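Local atomic coordinates of kinetochore-associated protein NSL1 homolog (Homo sapiens, PDB entry 5LSI), a protein that helps form the MIS12 complex, which is required for kinetochore formation and for normal chromosome alignment and segregation in mitosis. Residues K20-T24 and W72-S76. Residue numbers count along the deposited sequence, not the author numbering.
Sequences KRAVT and WQEAS
A lysine-tryptophan cation-pi contact, reinforced by hydrogen bonds, joins the first turn of helix 20-35 to the loop that ends this NSL1 fragment of the MIS12 head, after strand 65-67. Segment 20-24 is regular alpha helix; Thr24 N donates a hydrogen bond to Lys20 O (3.1 Å). Segment 72-76 makes a type I beta turn from Trp72 to Ala75, closed by Ala75 N to Trp72 O (3.2 Å), then runs extended; the CA atoms of Lys20 and Ser76 lie 6.4 Å apart. Lys20, all-trans, stretches over one indole face of Trp72 (chi1 t, chi2 -84°): Lys20 CG makes a CH-pi contact 3.6 Å from the Trp72 six-membered ring centroid, and Lys20 NZ sits 4.3 Å from the five-membered one. Lys20 NZ also donates hydrogen bonds to Trp72 O (2.9 Å) and Ala75 O (3.0 Å). Val23 CG1 touches Trp72 CZ3 (3.6 Å); branched and apolar, Val23 suits this buried place beside Ile65 and Cys125 of the DSN1 chain. Thr24 OG1 satisfies itself by donating to Lys20 O (3.2 Å), so it can lie at the indole edge, 3.5 Å from Trp72 CH2. A water bridges Lys20 N and Ser76 O (2.7 Å each). Lysine fits because its methylenes cover one indole face while its charge meets pi electrons and two turn carbonyls.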
loop_
_atom_site.group_PDB
_atom_site.type_symbol
_atom_site.label_atom_id
_atom_site.label_comp_id
_atom_site.label_asym_id
_atom_site.label_seq_id
_atom_site.Cartn_x
_atom_site.Cartn_y
_atom_site.Cartn_z
ATOM N N LYS B 20 9.213 -2.436 -11.273
ATOM C CA LYS B 20 8.135 -1.455 -11.271
ATOM C C LYS B 20 6.833 -2.057 -11.787
ATOM O O LYS B 20 5.750 -1.738 -11.282
ATOM C CB LYS B 20 8.549 -0.249 -12.112
ATOM C CG LYS B 20 7.763 1.019 -11.865
ATOM C CD LYS B 20 8.465 2.205 -12.509
ATOM C CE LYS B 20 7.597 3.449 -12.492
ATOM N NZ LYS B 20 8.307 4.622 -13.070
ATOM N N ARG B 21 6.913 -2.930 -12.795
ATOM C CA ARG B 21 5.698 -3.520 -13.346
ATOM C C ARG B 21 5.018 -4.438 -12.340
ATOM O O ARG B 21 3.789 -4.431 -12.220
ATOM C CB ARG B 21 6.010 -4.287 -14.628
ATOM C CG ARG B 21 4.798 -4.978 -15.225
ATOM C CD ARG B 21 5.185 -5.876 -16.389
ATOM N NE ARG B 21 5.948 -5.156 -17.404
ATOM C CZ ARG B 21 6.480 -5.724 -18.482
ATOM N NH1 ARG B 21 6.331 -7.027 -18.692
ATOM N NH2 ARG B 21 7.162 -4.988 -19.351
ATOM N N ALA B 22 5.802 -5.236 -11.611
ATOM C CA ALA B 22 5.224 -6.156 -10.636
ATOM C C ALA B 22 4.515 -5.408 -9.510
ATOM O O ALA B 22 3.480 -5.864 -9.006
ATOM C CB ALA B 22 6.313 -7.072 -10.076
ATOM N N VAL B 23 5.057 -4.261 -9.097
ATOM C CA VAL B 23 4.375 -3.440 -8.100
ATOM C C VAL B 23 3.063 -2.908 -8.661
ATOM O O VAL B 23 2.029 -2.919 -7.980
ATOM C CB VAL B 23 5.292 -2.298 -7.625
ATOM C CG1 VAL B 23 4.538 -1.356 -6.690
ATOM C CG2 VAL B 23 6.529 -2.856 -6.941
ATOM N N THR B 24 3.083 -2.444 -9.915
ATOM C CA THR B 24 1.871 -1.938 -10.553
ATOM C C THR B 24 0.788 -3.010 -10.616
ATOM O O THR B 24 -0.395 -2.725 -10.398
ATOM C CB THR B 24 2.200 -1.422 -11.957
ATOM O OG1 THR B 24 2.956 -0.209 -11.856
ATOM C CG2 THR B 24 0.933 -1.157 -12.758
ATOM N N TRP B 72 10.479 6.020 -7.357
ATOM C CA TRP B 72 9.554 5.401 -8.303
ATOM C C TRP B 72 9.473 6.192 -9.603
ATOM O O TRP B 72 9.620 5.631 -10.696
ATOM C CB TRP B 72 8.172 5.277 -7.659
ATOM C CG TRP B 72 7.075 4.846 -8.590
ATOM C CD1 TRP B 72 6.339 5.644 -9.419
ATOM C CD2 TRP B 72 6.570 3.518 -8.759
ATOM N NE1 TRP B 72 5.415 4.891 -10.104
ATOM C CE2 TRP B 72 5.535 3.583 -9.713
ATOM C CE3 TRP B 72 6.892 2.282 -8.199
ATOM C CZ2 TRP B 72 4.828 2.459 -10.121
ATOM C CZ3 TRP B 72 6.186 1.167 -8.605
ATOM C CH2 TRP B 72 5.167 1.263 -9.556
ATOM N N GLN B 73 9.234 7.501 -9.505
ATOM C CA GLN B 73 9.008 8.314 -10.693
ATOM C C GLN B 73 10.253 8.447 -11.560
ATOM O O GLN B 73 10.133 8.783 -12.744
ATOM C CB GLN B 73 8.508 9.703 -10.293
ATOM C CG GLN B 73 9.435 10.461 -9.347
ATOM C CD GLN B 73 9.249 10.070 -7.889
ATOM O OE1 GLN B 73 8.764 8.981 -7.579
ATOM N NE2 GLN B 73 9.637 10.964 -6.985
ATOM N N GLU B 74 11.437 8.190 -11.011
ATOM C CA GLU B 74 12.677 8.325 -11.760
ATOM C C GLU B 74 13.228 6.991 -12.248
ATOM O O GLU B 74 14.299 6.968 -12.862
ATOM C CB GLU B 74 13.732 9.040 -10.909
ATOM C CG GLU B 74 14.292 8.211 -9.767
ATOM C CD GLU B 74 15.306 8.979 -8.937
ATOM O OE1 GLU B 74 15.451 8.675 -7.733
ATOM O OE2 GLU B 74 15.956 9.893 -9.488
ATOM N N ALA B 75 12.529 5.889 -12.001
ATOM C CA ALA B 75 12.964 4.566 -12.423
ATOM C C ALA B 75 12.077 4.059 -13.557
ATOM O O ALA B 75 11.146 4.734 -14.007
ATOM C CB ALA B 75 12.957 3.596 -11.240
ATOM N N SER B 76 12.374 2.850 -14.019
ATOM C CA SER B 76 11.649 2.266 -15.139
ATOM C C SER B 76 11.390 0.777 -14.919
ATOM O O SER B 76 12.312 0.016 -14.625
ATOM C CB SER B 76 12.421 2.480 -16.442
ATOM O OG SER B 76 12.762 3.846 -16.609
HETATM O O HOH W 1 11.338 -1.879 -12.904
#